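Local coordinates for Thg1-like uncharacterized protein (PDB 4KGM) that probably acts as a tRNA(His) guanylyltransferase-like nucleotidyltransferase, binding ATP and magnesium ions in a polymerase palm-like catalytic domain, at residues Ile17-Arg22 against Asn95-Ile100; Val25-Asp30 against Gly130-Leu135; Met65-Val70 against Ile77-Thr82. All blocks are in the same frame, centred on the assembly; numbering follows the deposited sequence.

Contact 1 (Ile17-Arg22 against Asn95-Ile100); sequences IKLPER and NNLQKI. With PO4 (phosphate ion), chain J.
Ile-17 and Leu-19 meet Leu-97 and Asn-95 through two backbone hydrogen bonds, from Leu-97 N to Ile-17 O and from Leu-19 N to Asn-95 O, both 2.8 Å. They flank Lys-18 and Asn-96, whose backbones form a single beta bridge between the irregular loop 17-22 and the residues that lead into helix 97-119.

Side-chain polar contacts extend this join. Asn-95 ND2 gives a third bond, 3.2 Å to Leu-19 O; this donor stands above the carbonyl plane, 70° out of it, while the oxygen lies close to the plane of the asparagine amide. A water bridges onward, accepting from Asn-95 ND2 and donating to Pro-20 O at 2.6 Å. Asn-96 is the N-cap of helix 97-119: its OD1 accepts from Lys-99 N at 3.0 Å. The extended Lys-99 chain carries NZ to a phosphate ion, probably from the crystallisation liquor, 2.8 Å from its O3; Arg-131 of a second subunit also binds it.

The apolar part turns on Leu-97. Chi1 of -176° puts CG anti to the backbone N; of the two methyls beyond it, CD2 packs on Ile-17 CG2 at 3.9 Å, the side chains running alongside, and CD1 meets Leu-19 CD2 at 4.1 Å, where they cross at about a right angle.

Glu-21 is claimed by Arg-10 of a third subunit in a salt bridge. The contact fastens the loop between helix 4-13 and strand 25-31 to the start of helix 97-119, and Leu-19, Leu-97 and Ile-100 lie on the face of the sheet formed by Val-25, Val-27, Ala-132 and Val-134.

Contact 2 (Val25-Asp30 against Gly130-Leu135); sequences VIVRID and GRAQVL. With MG (magnesium ion), chain G; MG (magnesium ion), chain H; ATP (adenosine-5'-triphosphate), chain E; PO4 (phosphate ion), chain F.
Arg-28 and Arg-131 lie side by side on one face of an antiparallel pair of strands, part of the six-stranded sheet of the palm-like domain, their guanidinium planes 52° apart. Arg-28 NH2 and Arg-131 NH1 are only 3.7 Å apart, a like-charge approach that Glu-12 of a second subunit probably offsets by forming salt bridges to both. Arg-131 CD sits over one face of the Arg-28 guanidinium, in whose plane a water joins Arg-28 NH1 to Gln-133 OE1. At its own edge Arg-131 NH2 lies 2.6 Å from O3 of a phosphate ion, probably from the crystallisation liquor, and also makes a salt bridge to Asp-129.

Further along this face the side chains of Ile-26 and Leu-135 cross obliquely, CG1 to CD1 at 3.6 Å, with Tyr-143 of helix 140-160 against both. On the reverse face the side chains are apolar: Val-27 CG2 rests on Ala-132 CB at 4.2 Å, and Val-25 CG2 reaches Val-134 CG1. Backbone bonds link Ile-26 with Gln-133 and Arg-28 with Arg-131; the one from Gln-133 N is weak.

Near the strand's end, Asp-30 divides its carboxylate between two magnesium ions that also hold ATP: OD1 binds one at 2.1 Å, OD2 the other at 2.3 Å.

Contact 3 (Met65-Val70 against Ile77-Thr82); sequences MGAKLV and ISILIT
Lys-68 and Leu-80 set their peptide groups nearly in line: Lys-68 N points at Leu-80 O, 2.9 Å away, almost along the C=O axis, and Leu-80 N returns a bond to Leu-69 O at 2.8 Å. The carbonyl of Gly-66 is used differently, since Thr-82 N approaches it tilted 35° from its plane, and the weak bond from Lys-68 NZ falls on the same oxygen. At the backbone angles of Gly-66 (phi 89°) a CB would jam against Met-65 O and clash with Thr-82 O, which lies 3.4 Å from Gly-66 CA.

Lys-68 and Leu-69 share Leu-80 as their partner, which makes a beta bulge in the hairpin of strands 67-73 and 76-81. The tight turn of this hairpin carries Asp-75, a ligand of both magnesium ions. At the bulge the Lys-68 side chain crosses Thr-82 at about a right angle, and CE lies 3.3 Å from OG1. Bends at chi2 and chi4 fold the chain over the hydroxyl, and Asp-85 receives both polar ends, a salt bridge from Lys-68 NZ and a hydrogen bond with Thr-82 OG1.

On the face bearing Ala-67, Val-70, Ile-79 and Ile-81, Val-70 CG1 touches Ile-77 CG2 at 3.6 Å and Ile-79 CG1 at 4.1 Å, with Cys-57 of helix 47-63 packed against Val-70 and Ile-77. Leu-69 and Leu-80 face the other way, against Phe-144 and Phe-236.

How the contacts relate
Contacts 2 and 3 lie nearer the chain's centre, about 9 and 10 Å from it, and share one sheet: strands 25-31 and 76-81 are neighbours, with Ile-29 O 2.6 Å from Ile-77 N and Val-25 O as far from Ile-81 N, both probable hydrogen bonds. Contact 1, centred about 19 Å out, is buried nonetheless, between its own sheet and neighbouring subunits. It holds loop and helix start rather than strands, and Ile-100 CG2 packs 3.7 Å from Val-27 CG2 of contact 2. Chemistry follows place: capping and waters in contact 1, a metal-binding aspartate and paired arginines in contact 2, a bulged backbone ladder, aliphatic packing and one lysine-threonine pair in contact 3, which no other chain touches.

Contact 1 (Ile17-Arg22 against Asn95-Ile100)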
loop_
_atom_site.group_PDB
_atom_site.type_symbol
_atom_site.label_atom_id
_atom_site.label_comp_id
_atom_site.label_asym_id
_atom_site.label_seq_id
_atom_site.Cartn_x
_atom_site.Cartn_y
_atom_site.Cartn_z
ATOM N N ILE A 17 5.783 -2.516 -2.629
ATOM C CA ILE A 17 4.497 -3.188 -2.562
ATOM C C ILE A 17 4.530 -4.510 -3.320
ATOM O O ILE A 17 5.081 -4.595 -4.418
ATOM C CB ILE A 17 3.381 -2.275 -3.112
ATOM C CG1 ILE A 17 3.402 -0.935 -2.368
ATOM C CG2 ILE A 17 2.025 -2.941 -2.989
ATOM C CD1 ILE A 17 2.411 0.068 -2.883
ATOM N N LYS A 18 3.955 -5.545 -2.717
ATOM C CA LYS A 18 3.852 -6.842 -3.370
ATOM C C LYS A 18 2.409 -7.321 -3.434
ATOM O O LYS A 18 1.659 -7.200 -2.465
ATOM C CB LYS A 18 4.720 -7.884 -2.661
ATOM C CG LYS A 18 6.211 -7.722 -2.908
ATOM C CD LYS A 18 6.992 -8.895 -2.340
ATOM C CE LYS A 18 8.454 -8.842 -2.753
ATOM N NZ LYS A 18 9.234 -9.968 -2.168
ATOM N N LEU A 19 2.024 -7.857 -4.586
ATOM C CA LEU A 19 0.705 -8.446 -4.751
ATOM C C LEU A 19 0.675 -9.812 -4.078
ATOM O O LEU A 19 1.653 -10.558 -4.145
ATOM C CB LEU A 19 0.370 -8.596 -6.237
ATOM C CG LEU A 19 0.263 -7.319 -7.072
ATOM C CD1 LEU A 19 0.220 -7.655 -8.554
ATOM C CD2 LEU A 19 -0.969 -6.518 -6.672
ATOM N N PRO A 20 -0.446 -10.141 -3.418
ATOM C CA PRO A 20 -0.606 -11.483 -2.850
ATOM C C PRO A 20 -0.496 -12.535 -3.946
ATOM O O PRO A 20 -1.016 -12.329 -5.042
ATOM C CB PRO A 20 -2.025 -11.455 -2.259
ATOM C CG PRO A 20 -2.693 -10.268 -2.879
ATOM C CD PRO A 20 -1.604 -9.279 -3.134
ATOM N N GLU A 21 0.187 -13.637 -3.651
ATOM C CA GLU A 21 0.475 -14.663 -4.646
ATOM C C GLU A 21 -0.686 -15.634 -4.840
ATOM O O GLU A 21 -1.726 -15.516 -4.190
ATOM C CB GLU A 21 1.735 -15.439 -4.254
ATOM C CG GLU A 21 2.978 -14.575 -4.088
ATOM C CD GLU A 21 4.181 -15.364 -3.600
ATOM O OE1 GLU A 21 4.086 -16.605 -3.513
ATOM O OE2 GLU A 21 5.223 -14.743 -3.295
ATOM N N ARG A 22 -0.485 -16.593 -5.741
ATOM C CA ARG A 22 -1.465 -17.637 -6.040
ATOM C C ARG A 22 -2.858 -17.115 -6.384
ATOM O O ARG A 22 -3.863 -17.683 -5.960
ATOM C CB ARG A 22 -1.538 -18.665 -4.906
ATOM C CG ARG A 22 -0.283 -19.511 -4.764
ATOM C CD ARG A 22 -0.521 -20.712 -3.865
ATOM N NE ARG A 22 -1.548 -21.600 -4.403
ATOM C CZ ARG A 22 -1.318 -22.540 -5.314
ATOM N NH1 ARG A 22 -0.094 -22.714 -5.794
ATOM N NH2 ARG A 22 -2.311 -23.304 -5.751
ATOM N N ASN A 95 6.034 -10.807 -7.682
ATOM C CA ASN A 95 4.825 -9.989 -7.563
ATOM C C ASN A 95 5.055 -8.572 -7.029
ATOM O O ASN A 95 4.158 -7.973 -6.435
ATOM C CB ASN A 95 3.739 -10.713 -6.758
ATOM C CG ASN A 95 2.712 -11.399 -7.645
ATOM O OD1 ASN A 95 2.929 -11.578 -8.844
ATOM N ND2 ASN A 95 1.584 -11.781 -7.057
ATOM N N ASN A 96 6.255 -8.044 -7.255
ATOM C CA ASN A 96 6.567 -6.654 -6.943
ATOM C C ASN A 96 5.745 -5.706 -7.819
ATOM O O ASN A 96 5.897 -5.698 -9.039
ATOM C CB ASN A 96 8.066 -6.400 -7.140
ATOM C CG ASN A 96 8.486 -4.991 -6.753
ATOM O OD1 ASN A 96 7.992 -4.003 -7.296
ATOM N ND2 ASN A 96 9.414 -4.896 -5.810
ATOM N N LEU A 97 4.892 -4.904 -7.190
ATOM C CA LEU A 97 3.963 -4.038 -7.916
ATOM C C LEU A 97 4.648 -3.071 -8.884
ATOM O O LEU A 97 4.376 -3.095 -10.082
ATOM C CB LEU A 97 3.070 -3.262 -6.942
ATOM C CG LEU A 97 1.986 -2.377 -7.571
ATOM C CD1 LEU A 97 0.890 -3.219 -8.222
ATOM C CD2 LEU A 97 1.393 -1.425 -6.547
ATOM N N GLN A 98 5.538 -2.228 -8.365
ATOM C CA GLN A 98 6.183 -1.198 -9.180
ATOM C C GLN A 98 7.059 -1.774 -10.286
ATOM O O GLN A 98 7.246 -1.146 -11.326
ATOM C CB GLN A 98 7.004 -0.244 -8.315
ATOM C CG GLN A 98 6.176 0.657 -7.417
ATOM C CD GLN A 98 6.986 1.804 -6.850
ATOM O OE1 GLN A 98 7.330 2.746 -7.564
ATOM N NE2 GLN A 98 7.299 1.730 -5.561
ATOM N N LYS A 99 7.597 -2.966 -10.062
ATOM C CA LYS A 99 8.469 -3.588 -11.048
ATOM C C LYS A 99 7.657 -4.222 -12.175
ATOM O O LYS A 99 8.016 -4.108 -13.345
ATOM C CB LYS A 99 9.392 -4.615 -10.387
ATOM C CG LYS A 99 10.820 -4.569 -10.905
ATOM C CD LYS A 99 11.742 -5.443 -10.081
ATOM C CE LYS A 99 13.175 -5.355 -10.582
ATOM N NZ LYS A 99 14.089 -6.215 -9.781
ATOM N N ILE A 100 6.558 -4.881 -11.822
ATOM C CA ILE A 100 5.685 -5.493 -12.816
ATOM C C ILE A 100 5.099 -4.440 -13.756
ATOM O O ILE A 100 5.083 -4.624 -14.970
ATOM C CB ILE A 100 4.541 -6.287 -12.154
ATOM C CG1 ILE A 100 5.083 -7.550 -11.486
ATOM C CG2 ILE A 100 3.486 -6.666 -13.178
ATOM C CD1 ILE A 100 4.021 -8.363 -10.776
HETATM P P PO4 J . 15.447 -5.093 -6.327
HETATM O O1 PO4 J . 16.713 -5.898 -6.160
HETATM O O2 PO4 J . 15.510 -3.876 -5.433
HETATM O O3 PO4 J . 15.308 -4.655 -7.766
HETATM O O4 PO4 J . 14.258 -5.945 -5.951
HETATM O O HOH W 1 6.172 -2.258 -5.704
HETATM O O HOH W 2 -0.752 -13.201 -7.459
#

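Contact 2 (Val25-Asp30 against Gly130-Leu135)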
loop_
_atom_site.group_PDB
_atom_site.type_symbol
_atom_site.label_atom_id
_atom_site.label_comp_id
_atom_site.label_asym_id
_atom_site.label_seq_id
_atom_site.Cartn_x
_atom_site.Cartn_y
_atom_site.Cartn_z
ATOM N N VAL A 25 -3.363 -12.243 -11.909
ATOM C CA VAL A 25 -2.835 -10.885 -12.001
ATOM C C VAL A 25 -3.152 -10.279 -13.367
ATOM O O VAL A 25 -2.961 -10.921 -14.401
ATOM C CB VAL A 25 -1.307 -10.855 -11.769
ATOM C CG1 VAL A 25 -0.725 -9.510 -12.179
ATOM C CG2 VAL A 25 -0.985 -11.161 -10.314
ATOM N N ILE A 26 -3.649 -9.047 -13.363
ATOM C CA ILE A 26 -3.928 -8.328 -14.597
ATOM C C ILE A 26 -3.029 -7.103 -14.727
ATOM O O ILE A 26 -2.933 -6.292 -13.803
ATOM C CB ILE A 26 -5.400 -7.878 -14.667
ATOM C CG1 ILE A 26 -6.327 -9.091 -14.748
ATOM C CG2 ILE A 26 -5.623 -6.965 -15.862
ATOM C CD1 ILE A 26 -6.182 -9.876 -16.028
ATOM N N VAL A 27 -2.370 -6.977 -15.876
ATOM C CA VAL A 27 -1.559 -5.804 -16.176
ATOM C C VAL A 27 -2.124 -5.068 -17.386
ATOM O O VAL A 27 -2.287 -5.658 -18.455
ATOM C CB VAL A 27 -0.103 -6.189 -16.481
ATOM C CG1 VAL A 27 0.707 -4.949 -16.838
ATOM C CG2 VAL A 27 0.516 -6.914 -15.296
ATOM N N ARG A 28 -2.431 -3.785 -17.221
ATOM C CA ARG A 28 -2.881 -2.977 -18.349
ATOM C C ARG A 28 -1.870 -1.894 -18.721
ATOM O O ARG A 28 -1.366 -1.168 -17.863
ATOM C CB ARG A 28 -4.270 -2.366 -18.107
ATOM C CG ARG A 28 -4.849 -1.693 -19.357
ATOM C CD ARG A 28 -6.345 -1.409 -19.253
ATOM N NE ARG A 28 -6.652 -0.342 -18.303
ATOM C CZ ARG A 28 -7.293 -0.528 -17.153
ATOM N NH1 ARG A 28 -7.706 -1.740 -16.810
ATOM N NH2 ARG A 28 -7.529 0.501 -16.349
ATOM N N ILE A 29 -1.569 -1.808 -20.007
ATOM C CA ILE A 29 -0.655 -0.808 -20.527
ATOM C C ILE A 29 -1.422 0.098 -21.481
ATOM O O ILE A 29 -2.078 -0.377 -22.385
ATOM C CB ILE A 29 0.526 -1.484 -21.250
ATOM C CG1 ILE A 29 1.419 -2.191 -20.246
ATOM C CG2 ILE A 29 1.345 -0.480 -22.032
ATOM C CD1 ILE A 29 2.110 -3.406 -20.805
ATOM N N ASP A 30 -1.345 1.402 -21.265
ATOM C CA ASP A 30 -2.080 2.355 -22.093
ATOM C C ASP A 30 -1.172 3.454 -22.643
ATOM O O ASP A 30 -0.416 4.076 -21.897
ATOM C CB ASP A 30 -3.234 2.974 -21.299
ATOM C CG ASP A 30 -4.189 3.766 -22.177
ATOM O OD1 ASP A 30 -3.914 4.956 -22.439
ATOM O OD2 ASP A 30 -5.219 3.198 -22.601
ATOM N N GLY A 130 1.776 1.933 -17.044
ATOM C CA GLY A 130 1.501 0.567 -16.643
ATOM C C GLY A 130 0.886 0.491 -15.262
ATOM O O GLY A 130 1.241 1.259 -14.369
ATOM N N ARG A 131 -0.049 -0.437 -15.089
ATOM C CA ARG A 131 -0.675 -0.657 -13.792
ATOM C C ARG A 131 -0.987 -2.134 -13.600
ATOM O O ARG A 131 -1.422 -2.815 -14.530
ATOM C CB ARG A 131 -1.942 0.191 -13.648
ATOM C CG ARG A 131 -3.034 -0.127 -14.657
ATOM C CD ARG A 131 -4.127 0.927 -14.640
ATOM N NE ARG A 131 -3.631 2.221 -15.096
ATOM C CZ ARG A 131 -4.373 3.321 -15.174
ATOM N NH1 ARG A 131 -5.650 3.287 -14.822
ATOM N NH2 ARG A 131 -3.835 4.457 -15.602
ATOM N N ALA A 132 -0.747 -2.634 -12.394
ATOM C CA ALA A 132 -0.995 -4.039 -12.099
ATOM C C ALA A 132 -2.010 -4.187 -10.975
ATOM O O ALA A 132 -2.222 -3.260 -10.191
ATOM C CB ALA A 132 0.305 -4.751 -11.749
ATOM N N GLN A 133 -2.633 -5.360 -10.904
ATOM C CA GLN A 133 -3.643 -5.636 -9.893
ATOM C C GLN A 133 -3.905 -7.131 -9.814
ATOM O O GLN A 133 -3.391 -7.902 -10.626
ATOM C CB GLN A 133 -4.949 -4.922 -10.240
ATOM C CG GLN A 133 -5.722 -5.583 -11.368
ATOM C CD GLN A 133 -6.911 -4.759 -11.821
ATOM O OE1 GLN A 133 -6.759 -3.626 -12.275
ATOM N NE2 GLN A 133 -8.104 -5.327 -11.698
ATOM N N VAL A 134 -4.709 -7.536 -8.836
ATOM C CA VAL A 134 -5.160 -8.919 -8.752
ATOM C C VAL A 134 -6.668 -8.998 -8.960
ATOM O O VAL A 134 -7.384 -8.005 -8.814
ATOM C CB VAL A 134 -4.796 -9.574 -7.400
ATOM C CG1 VAL A 134 -3.283 -9.650 -7.229
ATOM C CG2 VAL A 134 -5.438 -8.812 -6.251
ATOM N N LEU A 135 -7.142 -10.188 -9.309
ATOM C CA LEU A 135 -8.563 -10.430 -9.495
ATOM C C LEU A 135 -8.918 -11.815 -8.989
ATOM O O LEU A 135 -8.136 -12.752 -9.138
ATOM C CB LEU A 135 -8.943 -10.325 -10.974
ATOM C CG LEU A 135 -9.121 -8.936 -11.586
ATOM C CD1 LEU A 135 -9.530 -9.066 -13.039
ATOM C CD2 LEU A 135 -10.160 -8.149 -10.816
HETATM MG MG MG G . -3.945 6.445 -23.954
HETATM MG MG MG H . -6.590 4.527 -23.941
HETATM P PG ATP E . -3.952 9.547 -22.199
HETATM O O1G ATP E . -5.271 9.734 -21.487
HETATM O O2G ATP E . -2.809 10.353 -21.629
HETATM O O3G ATP E . -3.607 8.103 -22.469
HETATM P PB ATP E . -4.878 9.393 -24.867
HETATM O O1B ATP E . -4.069 8.146 -25.137
HETATM O O2B ATP E . -5.113 10.369 -25.994
HETATM O O3B ATP E . -4.208 10.210 -23.650
HETATM P PA ATP E . -7.077 7.691 -24.872
HETATM O O1A ATP E . -8.523 7.732 -24.442
HETATM O O2A ATP E . -6.226 6.479 -24.578
HETATM O O3A ATP E . -6.322 8.984 -24.285
HETATM O "O5'" ATP E . -6.986 7.992 -26.452
HETATM C "C5'" ATP E . -6.713 6.949 -27.385
HETATM C "C4'" ATP E . -6.531 7.559 -28.770
HETATM O "O4'" ATP E . -5.818 6.669 -29.631
HETATM C "C3'" ATP E . -7.866 7.855 -29.435
HETATM O "O3'" ATP E . -8.061 9.268 -29.527
HETATM C "C2'" ATP E . -7.775 7.252 -30.824
HETATM O "O2'" ATP E . -8.061 8.244 -31.815
HETATM C "C1'" ATP E . -6.340 6.765 -30.958
HETATM N N9 ATP E . -6.286 5.449 -31.646
HETATM C C8 ATP E . -6.417 4.242 -31.064
HETATM N N7 ATP E . -6.315 3.244 -31.979
HETATM C C5 ATP E . -6.112 3.814 -33.180
HETATM C C6 ATP E . -5.918 3.339 -34.570
HETATM N N6 ATP E . -5.920 2.017 -34.867
HETATM N N1 ATP E . -5.736 4.271 -35.532
HETATM C C2 ATP E . -5.731 5.587 -35.251
HETATM N N3 ATP E . -5.901 6.088 -34.015
HETATM C C4 ATP E . -6.093 5.267 -32.955
HETATM P P PO4 F . -6.007 7.354 -15.037
HETATM O O1 PO4 F . -5.188 7.915 -13.898
HETATM O O2 PO4 F . -6.789 8.469 -15.690
HETATM O O3 PO4 F . -5.087 6.727 -16.057
HETATM O O4 PO4 F . -6.964 6.311 -14.509
HETATM O O HOH W 3 -8.465 -2.545 -14.228
HETATM O O HOH W 4 -7.767 4.380 -22.372
#

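Contact 3 (Met65-Val70 against Ile77-Thr82)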
loop_
_atom_site.group_PDB
_atom_site.type_symbol
_atom_site.label_atom_id
_atom_site.label_comp_id
_atom_site.label_asym_id
_atom_site.label_seq_id
_atom_site.Cartn_x
_atom_site.Cartn_y
_atom_site.Cartn_z
ATOM N N MET A 65 6.672 -13.877 -17.185
ATOM C CA MET A 65 6.475 -15.147 -16.493
ATOM C C MET A 65 5.021 -15.328 -16.064
ATOM O O MET A 65 4.471 -14.498 -15.340
ATOM C CB MET A 65 7.396 -15.240 -15.272
ATOM C CG MET A 65 7.242 -16.525 -14.472
ATOM S SD MET A 65 8.296 -16.580 -13.001
ATOM C CE MET A 65 9.895 -16.198 -13.716
ATOM N N GLY A 66 4.405 -16.411 -16.524
ATOM C CA GLY A 66 3.032 -16.723 -16.167
ATOM C C GLY A 66 1.986 -16.118 -17.086
ATOM O O GLY A 66 0.788 -16.237 -16.826
ATOM N N ALA A 67 2.428 -15.469 -18.159
ATOM C CA ALA A 67 1.508 -14.844 -19.109
ATOM C C ALA A 67 0.659 -15.885 -19.834
ATOM O O ALA A 67 1.183 -16.828 -20.428
ATOM C CB ALA A 67 2.268 -13.985 -20.108
ATOM N N LYS A 68 -0.656 -15.707 -19.779
ATOM C CA LYS A 68 -1.585 -16.664 -20.366
ATOM C C LYS A 68 -2.347 -16.078 -21.549
ATOM O O LYS A 68 -2.591 -16.764 -22.540
ATOM C CB LYS A 68 -2.570 -17.161 -19.306
ATOM C CG LYS A 68 -1.925 -17.994 -18.211
ATOM C CD LYS A 68 -1.423 -19.319 -18.756
ATOM C CE LYS A 68 -0.639 -20.090 -17.707
ATOM N NZ LYS A 68 0.654 -19.425 -17.384
ATOM N N LEU A 69 -2.721 -14.809 -21.442
ATOM C CA LEU A 69 -3.504 -14.167 -22.487
ATOM C C LEU A 69 -3.252 -12.665 -22.536
ATOM O O LEU A 69 -3.082 -12.016 -21.504
ATOM C CB LEU A 69 -4.998 -14.454 -22.282
ATOM C CG LEU A 69 -5.985 -14.000 -23.361
ATOM C CD1 LEU A 69 -7.109 -15.012 -23.502
ATOM C CD2 LEU A 69 -6.558 -12.626 -23.044
ATOM N N VAL A 70 -3.224 -12.122 -23.749
ATOM C CA VAL A 70 -3.113 -10.684 -23.944
ATOM C C VAL A 70 -4.294 -10.198 -24.774
ATOM O O VAL A 70 -4.697 -10.856 -25.729
ATOM C CB VAL A 70 -1.808 -10.314 -24.666
ATOM C CG1 VAL A 70 -1.653 -8.803 -24.731
ATOM C CG2 VAL A 70 -0.613 -10.946 -23.963
ATOM N N ILE A 77 -3.316 -2.293 -23.686
ATOM C CA ILE A 77 -2.938 -3.700 -23.703
ATOM C C ILE A 77 -3.132 -4.327 -22.324
ATOM O O ILE A 77 -2.451 -3.960 -21.366
ATOM C CB ILE A 77 -1.466 -3.883 -24.125
ATOM C CG1 ILE A 77 -1.251 -3.405 -25.562
ATOM C CG2 ILE A 77 -1.048 -5.335 -23.989
ATOM C CD1 ILE A 77 0.164 -3.597 -26.058
ATOM N N SER A 78 -4.068 -5.266 -22.226
ATOM C CA SER A 78 -4.305 -5.982 -20.978
ATOM C C SER A 78 -3.655 -7.358 -21.023
ATOM O O SER A 78 -3.770 -8.074 -22.017
ATOM C CB SER A 78 -5.802 -6.117 -20.697
ATOM O OG SER A 78 -6.376 -4.867 -20.359
ATOM N N ILE A 79 -2.972 -7.722 -19.942
ATOM C CA ILE A 79 -2.282 -9.004 -19.870
ATOM C C ILE A 79 -2.727 -9.806 -18.650
ATOM O O ILE A 79 -2.681 -9.312 -17.522
ATOM C CB ILE A 79 -0.758 -8.810 -19.810
ATOM C CG1 ILE A 79 -0.294 -7.900 -20.951
ATOM C CG2 ILE A 79 -0.046 -10.156 -19.852
ATOM C CD1 ILE A 79 1.121 -7.396 -20.797
ATOM N N LEU A 80 -3.165 -11.041 -18.883
ATOM C CA LEU A 80 -3.542 -11.939 -17.796
ATOM C C LEU A 80 -2.359 -12.794 -17.367
ATOM O O LEU A 80 -1.821 -13.569 -18.159
ATOM C CB LEU A 80 -4.706 -12.843 -18.208
ATOM C CG LEU A 80 -4.966 -14.039 -17.284
ATOM C CD1 LEU A 80 -5.372 -13.584 -15.889
ATOM C CD2 LEU A 80 -6.013 -14.970 -17.870
ATOM N N ILE A 81 -1.961 -12.649 -16.107
ATOM C CA ILE A 81 -0.858 -13.427 -15.559
ATOM C C ILE A 81 -1.349 -14.332 -14.434
ATOM O O ILE A 81 -2.044 -13.882 -13.524
ATOM C CB ILE A 81 0.255 -12.516 -15.009
ATOM C CG1 ILE A 81 0.596 -11.416 -16.016
ATOM C CG2 ILE A 81 1.489 -13.331 -14.668
ATOM C CD1 ILE A 81 1.607 -10.418 -15.502
ATOM N N THR A 82 -0.995 -15.610 -14.509
ATOM C CA THR A 82 -1.310 -16.551 -13.440
ATOM C C THR A 82 -0.021 -17.116 -12.862
ATOM O O THR A 82 0.946 -17.337 -13.589
ATOM C CB THR A 82 -2.199 -17.712 -13.930
ATOM O OG1 THR A 82 -1.481 -18.500 -14.887
ATOM C CG2 THR A 82 -3.477 -17.180 -14.559
#